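Beta-hexosaminidase Amuc_2018 (Akkermansia muciniphila, PDB 6JEB) hydrolyses terminal non-reducing beta-linked N-acetylglucosamine and N-acetylgalactosamine residues of glycans, as a family 20 glycoside hydrolase. Local coordinates at residues Q357-Q361 against E457-G461; T370-Y376 against R417-E423; Y352-Q357 against Y412-A418. All coordinates share one frame; numbering follows the deposited sequence.

Contact 1 (Q357-Q361 against E457-G461); sequences QIQGQ and ERTQG
Ile358 and Gln460 bring two irregular segments together, their CA atoms 5.7 Å apart, where 357-361 makes a type II beta turn from Ile358 to Gln361 beside the loop 457-461. The turn lies in the loop between strand 342-345 and helix 372-376 of the catalytic barrel, and 457-461 follows helix 434-452. The turn is closed by the backbone bond from Gln361 N to Ile358 O. Gly360 has a positive phi that would crowd a CB against the carbonyl oxygen before it, which suits glycine.

Ile358 supplies the apolar contact: CG1 lies beside its own backbone N (chi1 -67°), and CD1 ends over the peptide of the other loop, 3.5 Å from Thr459 C. Its CG2 branch meets Gln460 CB at 3.8 Å.

Gln361 joins the loops by its amide. NE2 donates to Gln460 O at 3.1 Å, nearly straight at 168° although it comes from above the carbonyl plane, and it also donates to Tyr412 OH. The OE1 of this amide accepts from Ile358 N (3.3 Å), so both ends fix its rotation. Gln357 turns its amide almost perpendicular to the Arg458 guanidinium (86°), with OE1 3.5 Å from Arg458 CG. That is packing: Gln357 NE2 bonds to Tyr412 O, and Arg458 NE to Tyr415 O.

The C-terminal loop is therefore held to this turn by one cross-segment hydrogen bond and van der Waals contact, without a salt bridge.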
loop_
_atom_site.group_PDB
_atom_site.type_symbol
_atom_site.label_atom_id
_atom_site.label_comp_id
_atom_site.label_asym_id
_atom_site.label_seq_id
_atom_site.Cartn_x
_atom_site.Cartn_y
_atom_site.Cartn_z
ATOM N N GLN A 357 -11.033 13.023 -5.632
ATOM C CA GLN A 357 -9.951 13.745 -6.295
ATOM C C GLN A 357 -10.392 15.048 -6.945
ATOM O O GLN A 357 -9.536 15.874 -7.279
ATOM C CB GLN A 357 -9.244 12.863 -7.326
ATOM C CG GLN A 357 -10.068 12.508 -8.559
ATOM C CD GLN A 357 -9.591 11.203 -9.158
ATOM O OE1 GLN A 357 -8.541 11.153 -9.793
ATOM N NE2 GLN A 357 -10.339 10.128 -8.921
ATOM N N ILE A 358 -11.694 15.251 -7.139
ATOM C CA ILE A 358 -12.227 16.502 -7.662
ATOM C C ILE A 358 -13.338 16.956 -6.730
ATOM O O ILE A 358 -14.213 16.158 -6.370
ATOM C CB ILE A 358 -12.742 16.344 -9.107
ATOM C CG1 ILE A 358 -11.564 16.069 -10.048
ATOM C CG2 ILE A 358 -13.518 17.586 -9.548
ATOM C CD1 ILE A 358 -11.978 15.666 -11.440
ATOM N N GLN A 359 -13.291 18.221 -6.326
ATOM C CA GLN A 359 -14.287 18.757 -5.407
ATOM C C GLN A 359 -15.689 18.557 -5.971
ATOM O O GLN A 359 -15.955 18.852 -7.142
ATOM C CB GLN A 359 -14.019 20.245 -5.168
ATOM C CG GLN A 359 -14.946 20.886 -4.143
ATOM C CD GLN A 359 -14.741 20.335 -2.742
ATOM O OE1 GLN A 359 -13.609 20.176 -2.284
ATOM N NE2 GLN A 359 -15.840 20.036 -2.059
ATOM N N GLY A 360 -16.586 18.043 -5.135
ATOM C CA GLY A 360 -17.936 17.730 -5.541
ATOM C C GLY A 360 -18.179 16.255 -5.778
ATOM O O GLY A 360 -19.339 15.832 -5.838
ATOM N N GLN A 361 -17.119 15.464 -5.917
ATOM C CA GLN A 361 -17.285 14.024 -5.986
ATOM C C GLN A 361 -17.580 13.478 -4.592
ATOM O O GLN A 361 -17.322 14.134 -3.577
ATOM C CB GLN A 361 -16.036 13.385 -6.594
ATOM C CG GLN A 361 -15.811 13.825 -8.041
ATOM C CD GLN A 361 -14.670 13.094 -8.712
ATOM O OE1 GLN A 361 -13.637 12.810 -8.093
ATOM N NE2 GLN A 361 -14.851 12.774 -9.984
ATOM N N GLU A 457 -8.808 9.651 -17.725
ATOM C CA GLU A 457 -9.386 10.990 -17.725
ATOM C C GLU A 457 -10.287 11.171 -16.510
ATOM O O GLU A 457 -11.062 10.279 -16.153
ATOM C CB GLU A 457 -10.200 11.224 -18.997
ATOM C CG GLU A 457 -10.842 12.605 -19.035
ATOM C CD GLU A 457 -11.574 12.892 -20.334
ATOM O OE1 GLU A 457 -12.429 12.078 -20.739
ATOM O OE2 GLU A 457 -11.293 13.939 -20.951
ATOM N N ARG A 458 -10.178 12.335 -15.869
ATOM C CA ARG A 458 -10.932 12.625 -14.653
ATOM C C ARG A 458 -11.696 13.930 -14.814
ATOM O O ARG A 458 -11.100 14.978 -15.083
ATOM C CB ARG A 458 -10.003 12.704 -13.439
ATOM C CG ARG A 458 -9.259 11.414 -13.178
ATOM C CD ARG A 458 -10.216 10.291 -12.813
ATOM N NE ARG A 458 -9.533 9.009 -12.636
ATOM C CZ ARG A 458 -9.607 7.973 -13.472
ATOM N NH1 ARG A 458 -10.339 8.029 -14.583
ATOM N NH2 ARG A 458 -8.951 6.858 -13.189
ATOM N N THR A 459 -13.017 13.854 -14.660
ATOM C CA THR A 459 -13.884 15.011 -14.545
ATOM C C THR A 459 -14.772 14.766 -13.336
ATOM O O THR A 459 -14.880 13.637 -12.849
ATOM C CB THR A 459 -14.765 15.164 -15.790
ATOM O OG1 THR A 459 -15.661 14.048 -15.863
ATOM C CG2 THR A 459 -13.909 15.206 -17.056
ATOM N N GLN A 460 -15.404 15.829 -12.840
ATOM C CA GLN A 460 -16.256 15.664 -11.669
ATOM C C GLN A 460 -17.325 14.603 -11.909
ATOM O O GLN A 460 -17.592 13.768 -11.034
ATOM C CB GLN A 460 -16.889 16.998 -11.281
ATOM C CG GLN A 460 -17.707 16.932 -9.995
ATOM C CD GLN A 460 -18.409 18.230 -9.690
ATOM O OE1 GLN A 460 -17.909 19.307 -10.007
ATOM N NE2 GLN A 460 -19.577 18.135 -9.071
ATOM N N GLY A 461 -17.919 14.594 -13.101
ATOM C CA GLY A 461 -19.038 13.720 -13.382
ATOM C C GLY A 461 -18.725 12.345 -13.929
ATOM O O GLY A 461 -19.654 11.545 -14.079
#

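Contact 2 (T370-Y376 against R417-E423); sequences TTLQKCY and RACAIAE
Tyr376 meets Ala420 and Glu423 with the edge of its ring, while Phe437 stacks on the ring and Arg432 makes a cation-pi contact with it. In the ring plane, CD1 touches Ala420 CB at 3.9 Å, and OH donates a very short bond to Glu423 OE2 (2.5 Å). The carboxylate is turned 75° from the ring. Its other oxygen, OE1, forms a salt bridge with Lys440, which would probably help to keep Glu423 charged. The second flat group, the Arg417 guanidinium, receives Thr370 O near its edge: NH1 donates to a lone pair of that oxygen at 2.9 Å, the oxygen lying somewhat tilted from the guanidinium plane. A bend at chi3 (-60°) turns the guanidinium toward it.

Helix 372-376 follows barrel strand 342-345, and helix 417-426 comes after strand 392-399, the next in the sheet, and the short helix 407-414. The pair packs as neighbouring outer helices of the TIM barrel, running nearly parallel (14°) with the short axes 8.7 Å apart. Helix 434-452 lies against both, through Leu372 and Ala420, and Ile421 rests on strand 392-399.

Between the helices, Leu372 has CG anti to its backbone N and rests CD1 on Arg417 CA at 3.8 Å and Ala420 CB at 4.0 Å. A sulfur contact of Cys375 with Ala420 and Ile421 is doubtful, since that side chain has two conformers. A leucine in place of Arg417 has no donor for Thr370 O, and the segment leading into helix 372-376 would probably be less firmly tied to the neighbouring helix. Thr371 N-caps that helix, its OG1 accepting from Lys374 N at 3.0 Å.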
loop_
_atom_site.group_PDB
_atom_site.type_symbol
_atom_site.label_atom_id
_atom_site.label_comp_id
_atom_site.label_asym_id
_atom_site.label_seq_id
_atom_site.Cartn_x
_atom_site.Cartn_y
_atom_site.Cartn_z
ATOM N N THR A 370 -8.566 15.497 -2.129
ATOM C CA THR A 370 -7.134 15.469 -2.419
ATOM C C THR A 370 -6.986 15.462 -3.935
ATOM O O THR A 370 -7.152 14.420 -4.578
ATOM C CB THR A 370 -6.458 14.253 -1.796
ATOM O OG1 THR A 370 -6.680 14.255 -0.376
ATOM C CG2 THR A 370 -4.949 14.285 -2.092
ATOM N N THR A 371 -6.690 16.625 -4.510
ATOM C CA THR A 371 -6.551 16.707 -5.953
ATOM C C THR A 371 -5.225 16.092 -6.388
ATOM O O THR A 371 -4.318 15.849 -5.581
ATOM C CB THR A 371 -6.582 18.163 -6.418
ATOM O OG1 THR A 371 -5.454 18.857 -5.872
ATOM C CG2 THR A 371 -7.884 18.848 -5.996
ATOM N N LEU A 372 -5.127 15.840 -7.694
ATOM C CA LEU A 372 -3.871 15.371 -8.269
ATOM C C LEU A 372 -2.738 16.348 -7.982
ATOM O O LEU A 372 -1.622 15.936 -7.646
ATOM C CB LEU A 372 -4.044 15.178 -9.775
ATOM C CG LEU A 372 -2.802 14.722 -10.524
ATOM C CD1 LEU A 372 -2.374 13.332 -10.034
ATOM C CD2 LEU A 372 -3.095 14.731 -12.007
ATOM N N GLN A 373 -3.013 17.652 -8.087
ATOM C CA GLN A 373 -1.980 18.648 -7.818
ATOM C C GLN A 373 -1.540 18.617 -6.359
ATOM O O GLN A 373 -0.344 18.734 -6.063
ATOM C CB GLN A 373 -2.478 20.041 -8.205
ATOM C CG GLN A 373 -1.395 21.096 -8.148
ATOM C CD GLN A 373 -1.807 22.396 -8.818
ATOM O OE1 GLN A 373 -2.894 22.500 -9.389
ATOM N NE2 GLN A 373 -0.934 23.389 -8.760
ATOM N N LYS A 374 -2.489 18.459 -5.432
ATOM C CA LYS A 374 -2.139 18.346 -4.019
ATOM C C LYS A 374 -1.271 17.120 -3.783
ATOM O O LYS A 374 -0.244 17.182 -3.096
ATOM C CB LYS A 374 -3.416 18.254 -3.180
ATOM C CG LYS A 374 -3.176 17.885 -1.720
ATOM C CD LYS A 374 -2.362 18.956 -1.014
ATOM C CE LYS A 374 -2.284 18.683 0.474
ATOM N NZ LYS A 374 -1.676 19.823 1.219
ATOM N N CYS A 375 -1.686 15.987 -4.352
ATOM C CA CYS A 375 -0.914 14.763 -4.229
ATOM C C CYS A 375 0.526 14.970 -4.696
ATOM O O CYS A 375 1.475 14.567 -4.009
ATOM C CB CYS A 375 -1.617 13.683 -5.046
ATOM S SG CYS A 375 -0.964 12.059 -4.842
ATOM N N TYR A 376 0.703 15.597 -5.865
ATOM C CA TYR A 376 2.038 15.817 -6.408
ATOM C C TYR A 376 2.886 16.730 -5.524
ATOM O O TYR A 376 4.122 16.692 -5.612
ATOM C CB TYR A 376 1.973 16.339 -7.856
ATOM C CG TYR A 376 3.333 16.222 -8.493
ATOM C CD1 TYR A 376 3.757 15.010 -9.017
ATOM C CD2 TYR A 376 4.226 17.288 -8.488
ATOM C CE1 TYR A 376 5.022 14.858 -9.534
ATOM C CE2 TYR A 376 5.494 17.151 -9.009
ATOM C CZ TYR A 376 5.889 15.932 -9.535
ATOM O OH TYR A 376 7.157 15.785 -10.046
ATOM N N ARG A 417 -3.780 9.652 -9.336
ATOM C CA ARG A 417 -2.982 10.054 -8.177
ATOM C C ARG A 417 -1.858 9.071 -7.875
ATOM O O ARG A 417 -0.780 9.489 -7.441
ATOM C CB ARG A 417 -3.858 10.337 -6.959
ATOM C CG ARG A 417 -4.614 11.662 -7.099
ATOM C CD ARG A 417 -5.621 11.870 -5.978
ATOM N NE ARG A 417 -6.622 10.807 -5.968
ATOM C CZ ARG A 417 -7.611 10.718 -5.084
ATOM N NH1 ARG A 417 -7.763 11.653 -4.152
ATOM N NH2 ARG A 417 -8.463 9.702 -5.149
ATOM N N ALA A 418 -2.063 7.774 -8.134
ATOM C CA ALA A 418 -0.979 6.814 -7.928
ATOM C C ALA A 418 0.240 7.141 -8.787
ATOM O O ALA A 418 1.366 6.830 -8.391
ATOM C CB ALA A 418 -1.454 5.381 -8.199
ATOM N N CYS A 419 0.037 7.758 -9.959
ATOM C CA CYS A 419 1.166 8.196 -10.783
ATOM C C CYS A 419 1.987 9.256 -10.062
ATOM O O CYS A 419 3.224 9.257 -10.139
ATOM C CB CYS A 419 0.665 8.766 -12.113
ATOM S SG CYS A 419 -0.443 7.675 -13.030
ATOM N N ALA A 420 1.309 10.177 -9.371
ATOM C CA ALA A 420 2.007 11.210 -8.612
ATOM C C ALA A 420 2.731 10.608 -7.417
ATOM O O ALA A 420 3.877 10.975 -7.129
ATOM C CB ALA A 420 1.021 12.293 -8.167
ATOM N N ILE A 421 2.080 9.677 -6.716
ATOM C CA ILE A 421 2.740 8.966 -5.623
ATOM C C ILE A 421 3.982 8.242 -6.132
ATOM O O ILE A 421 5.029 8.242 -5.471
ATOM C CB ILE A 421 1.756 7.998 -4.936
ATOM C CG1 ILE A 421 0.584 8.766 -4.301
ATOM C CG2 ILE A 421 2.475 7.133 -3.897
ATOM C CD1 ILE A 421 0.986 9.658 -3.143
ATOM N N ALA A 422 3.879 7.593 -7.299
ATOM C CA ALA A 422 5.025 6.883 -7.866
ATOM C C ALA A 422 6.203 7.825 -8.071
ATOM O O ALA A 422 7.353 7.478 -7.763
ATOM C CB ALA A 422 4.635 6.219 -9.191
ATOM N N GLU A 423 5.933 9.025 -8.585
ATOM C CA GLU A 423 7.000 9.991 -8.814
ATOM C C GLU A 423 7.538 10.548 -7.496
ATOM O O GLU A 423 8.744 10.783 -7.363
ATOM C CB GLU A 423 6.516 11.093 -9.768
ATOM C CG GLU A 423 7.585 12.127 -10.105
ATOM C CD GLU A 423 7.469 12.692 -11.518
ATOM O OE1 GLU A 423 7.339 11.899 -12.476
ATOM O OE2 GLU A 423 7.515 13.934 -11.674
#

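Contact 3 (Y352-Q357 against Y412-A418); sequences YLDFPQ and YRAYPRA. With ACM (acetamide), chain C.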
loop_
_atom_site.group_PDB
_atom_site.type_symbol
_atom_site.label_atom_id
_atom_site.label_comp_id
_atom_site.label_asym_id
_atom_site.label_seq_id
_atom_site.Cartn_x
_atom_site.Cartn_y
_atom_site.Cartn_z
ATOM N N TYR A 352 -4.064 9.217 0.923
ATOM C CA TYR A 352 -5.287 8.450 1.140
ATOM C C TYR A 352 -6.134 8.580 -0.119
ATOM O O TYR A 352 -6.858 9.563 -0.303
ATOM C CB TYR A 352 -5.990 8.920 2.414
ATOM C CG TYR A 352 -5.546 8.132 3.628
ATOM C CD1 TYR A 352 -4.217 7.722 3.765
ATOM C CD2 TYR A 352 -6.448 7.786 4.634
ATOM C CE1 TYR A 352 -3.799 6.984 4.865
ATOM C CE2 TYR A 352 -6.040 7.051 5.740
ATOM C CZ TYR A 352 -4.715 6.646 5.844
ATOM O OH TYR A 352 -4.314 5.895 6.923
ATOM N N LEU A 353 -6.035 7.583 -1.001
ATOM C CA LEU A 353 -6.659 7.689 -2.312
ATOM C C LEU A 353 -8.129 7.295 -2.301
ATOM O O LEU A 353 -8.776 7.338 -3.357
ATOM C CB LEU A 353 -5.862 6.905 -3.359
ATOM C CG LEU A 353 -4.387 7.328 -3.430
ATOM C CD1 LEU A 353 -3.663 6.637 -4.581
ATOM C CD2 LEU A 353 -4.233 8.865 -3.519
ATOM N N ASP A 354 -8.676 6.927 -1.140
ATOM C CA ASP A 354 -10.123 6.819 -1.031
ATOM C C ASP A 354 -10.800 8.187 -1.054
ATOM O O ASP A 354 -11.995 8.264 -1.358
ATOM C CB ASP A 354 -10.519 6.014 0.218
ATOM C CG ASP A 354 -9.898 6.551 1.508
ATOM O OD1 ASP A 354 -8.720 6.974 1.495
ATOM O OD2 ASP A 354 -10.588 6.526 2.555
ATOM N N PHE A 355 -10.066 9.263 -0.763
ATOM C CA PHE A 355 -10.671 10.589 -0.735
ATOM C C PHE A 355 -10.976 11.036 -2.166
ATOM O O PHE A 355 -10.284 10.636 -3.106
ATOM C CB PHE A 355 -9.721 11.602 -0.085
ATOM C CG PHE A 355 -9.430 11.352 1.390
ATOM C CD1 PHE A 355 -10.035 10.317 2.093
ATOM C CD2 PHE A 355 -8.531 12.168 2.063
ATOM C CE1 PHE A 355 -9.755 10.103 3.449
ATOM C CE2 PHE A 355 -8.243 11.964 3.411
ATOM C CZ PHE A 355 -8.857 10.930 4.105
ATOM N N PRO A 356 -12.016 11.852 -2.365
ATOM C CA PRO A 356 -12.347 12.296 -3.727
ATOM C C PRO A 356 -11.229 13.147 -4.314
ATOM O O PRO A 356 -10.556 13.899 -3.607
ATOM C CB PRO A 356 -13.633 13.112 -3.536
ATOM C CG PRO A 356 -13.576 13.578 -2.102
ATOM C CD PRO A 356 -12.918 12.438 -1.353
ATOM N N GLN A 357 -11.033 13.023 -5.632
ATOM C CA GLN A 357 -9.951 13.745 -6.295
ATOM C C GLN A 357 -10.392 15.048 -6.945
ATOM O O GLN A 357 -9.536 15.874 -7.279
ATOM C CB GLN A 357 -9.244 12.863 -7.326
ATOM C CG GLN A 357 -10.068 12.508 -8.559
ATOM C CD GLN A 357 -9.591 11.203 -9.158
ATOM O OE1 GLN A 357 -8.541 11.153 -9.793
ATOM N NE2 GLN A 357 -10.339 10.128 -8.921
ATOM N N TYR A 412 -10.661 4.115 -10.491
ATOM C CA TYR A 412 -11.058 5.506 -10.663
ATOM C C TYR A 412 -10.437 6.390 -9.589
ATOM O O TYR A 412 -9.957 7.489 -9.886
ATOM C CB TYR A 412 -12.583 5.671 -10.670
ATOM C CG TYR A 412 -12.919 7.095 -11.015
ATOM C CD1 TYR A 412 -13.021 7.495 -12.341
ATOM C CD2 TYR A 412 -13.070 8.054 -10.018
ATOM C CE1 TYR A 412 -13.290 8.813 -12.672
ATOM C CE2 TYR A 412 -13.324 9.372 -10.329
ATOM C CZ TYR A 412 -13.439 9.744 -11.660
ATOM O OH TYR A 412 -13.684 11.051 -11.973
ATOM N N ARG A 413 -10.446 5.932 -8.330
ATOM C CA ARG A 413 -9.846 6.742 -7.272
ATOM C C ARG A 413 -8.340 6.542 -7.152
ATOM O O ARG A 413 -7.634 7.482 -6.779
ATOM C CB ARG A 413 -10.574 6.549 -5.936
ATOM C CG ARG A 413 -11.984 7.114 -6.001
ATOM C CD ARG A 413 -12.495 7.774 -4.719
ATOM N NE ARG A 413 -13.748 8.468 -5.015
ATOM C CZ ARG A 413 -14.452 9.209 -4.156
ATOM N NH1 ARG A 413 -14.048 9.367 -2.900
ATOM N NH2 ARG A 413 -15.576 9.796 -4.565
ATOM N N ALA A 414 -7.822 5.362 -7.493
ATOM C CA ALA A 414 -6.384 5.143 -7.363
ATOM C C ALA A 414 -5.590 5.958 -8.376
ATOM O O ALA A 414 -4.531 6.499 -8.039
ATOM C CB ALA A 414 -6.050 3.655 -7.484
ATOM N N TYR A 415 -6.079 6.049 -9.631
ATOM C CA TYR A 415 -5.390 6.725 -10.725
ATOM C C TYR A 415 -6.145 7.981 -11.141
ATOM O O TYR A 415 -7.380 8.008 -11.100
ATOM C CB TYR A 415 -5.233 5.792 -11.939
ATOM C CG TYR A 415 -4.224 4.706 -11.652
ATOM C CD1 TYR A 415 -2.869 4.915 -11.892
ATOM C CD2 TYR A 415 -4.613 3.508 -11.061
ATOM C CE1 TYR A 415 -1.935 3.957 -11.580
ATOM C CE2 TYR A 415 -3.683 2.529 -10.747
ATOM C CZ TYR A 415 -2.343 2.766 -11.002
ATOM O OH TYR A 415 -1.405 1.819 -10.691
ATOM N N PRO A 416 -5.437 9.044 -11.565
ATOM C CA PRO A 416 -3.983 9.133 -11.756
ATOM C C PRO A 416 -3.170 9.519 -10.518
ATOM O O PRO A 416 -1.966 9.707 -10.660
ATOM C CB PRO A 416 -3.848 10.249 -12.796
ATOM C CG PRO A 416 -4.981 11.158 -12.468
ATOM C CD PRO A 416 -6.124 10.219 -12.132
ATOM N N ARG A 417 -3.780 9.652 -9.336
ATOM C CA ARG A 417 -2.982 10.054 -8.177
ATOM C C ARG A 417 -1.858 9.071 -7.875
ATOM O O ARG A 417 -0.780 9.489 -7.441
ATOM C CB ARG A 417 -3.858 10.337 -6.959
ATOM C CG ARG A 417 -4.614 11.662 -7.099
ATOM C CD ARG A 417 -5.621 11.870 -5.978
ATOM N NE ARG A 417 -6.622 10.807 -5.968
ATOM C CZ ARG A 417 -7.611 10.718 -5.084
ATOM N NH1 ARG A 417 -7.763 11.653 -4.152
ATOM N NH2 ARG A 417 -8.463 9.702 -5.149
ATOM N N ALA A 418 -2.063 7.774 -8.134
ATOM C CA ALA A 418 -0.979 6.814 -7.928
ATOM C C ALA A 418 0.240 7.141 -8.787
ATOM O O ALA A 418 1.366 6.830 -8.391
ATOM C CB ALA A 418 -1.454 5.381 -8.199
HETATM C C1 ACM C . -6.118 4.062 9.094
HETATM O O ACM C . -6.379 4.954 8.352
HETATM N N ACM C . -7.162 3.531 9.911
HETATM C C2 ACM C . -4.731 3.459 9.229
HETATM O O HOH W 1 -6.631 9.456 -8.512
#
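Arg413 and Arg417 hold the loop 352-357 by hydrogen bonds to its carbonyl oxygens. Arg413 NH1 donates to Asp354 O at 2.8 Å, in its guanidinium plane. Arg417 grips Phe355 O end-on, NH1 and NH2 each 2.9 Å from it, and NH2 also reaches Arg413 O. In return, Gln357 NE2 donates to Tyr412 O at 2.8 Å, almost straight (166°).

A water bridges the two segments. It accepts from Arg417 N and NE and donates to Arg413 O and to Gln357 OE1 (2.9 Å), so four bonds fix it.

Packing covers the flat groups. The Arg417 guanidinium is sandwiched, with Gln357 CB 3.5 Å above the centre of one face and Leu353 CD2 over the rim of the other. Pro356 CA lies over a face of the Arg413 guanidinium, whose NE forms a salt bridge with Glu463.

At the loop's start, Tyr352 OH donates to the acetamide oxygen at 2.7 Å, and Asp257 also bonds this ligand. Tyr352, Leu353 and Asp354 bind substrate. Main-chain carbonyls gripped by two arginines thus tie a substrate-binding loop to the helix junction around the cis peptide before Pro416, consistent with a fixed position for Tyr352 in the acetamido pocket.

How the contacts relate
The centres of contacts 2 and 3, both buried, lie about 14 and 13 Å from the centre of the chain, and that of partly buried contact 1 about 23 Å. Contact 2 is helix-on-helix packing in the barrel wall, mostly apolar with polar bonds at its ends. Contact 3 is richly polar, built on arginines, carbonyls and a water beside the active site; contact 1 joins loops near the surface by one glutamine amide bond and the packing of an isoleucine. Arg417 belongs to contacts 2 and 3, which share helix 417-426, and Gln357 to contacts 1 and 3. Thr370 N of contact 2 lies 2.9 Å from Pro356 O of contact 3, probably hydrogen-bonded.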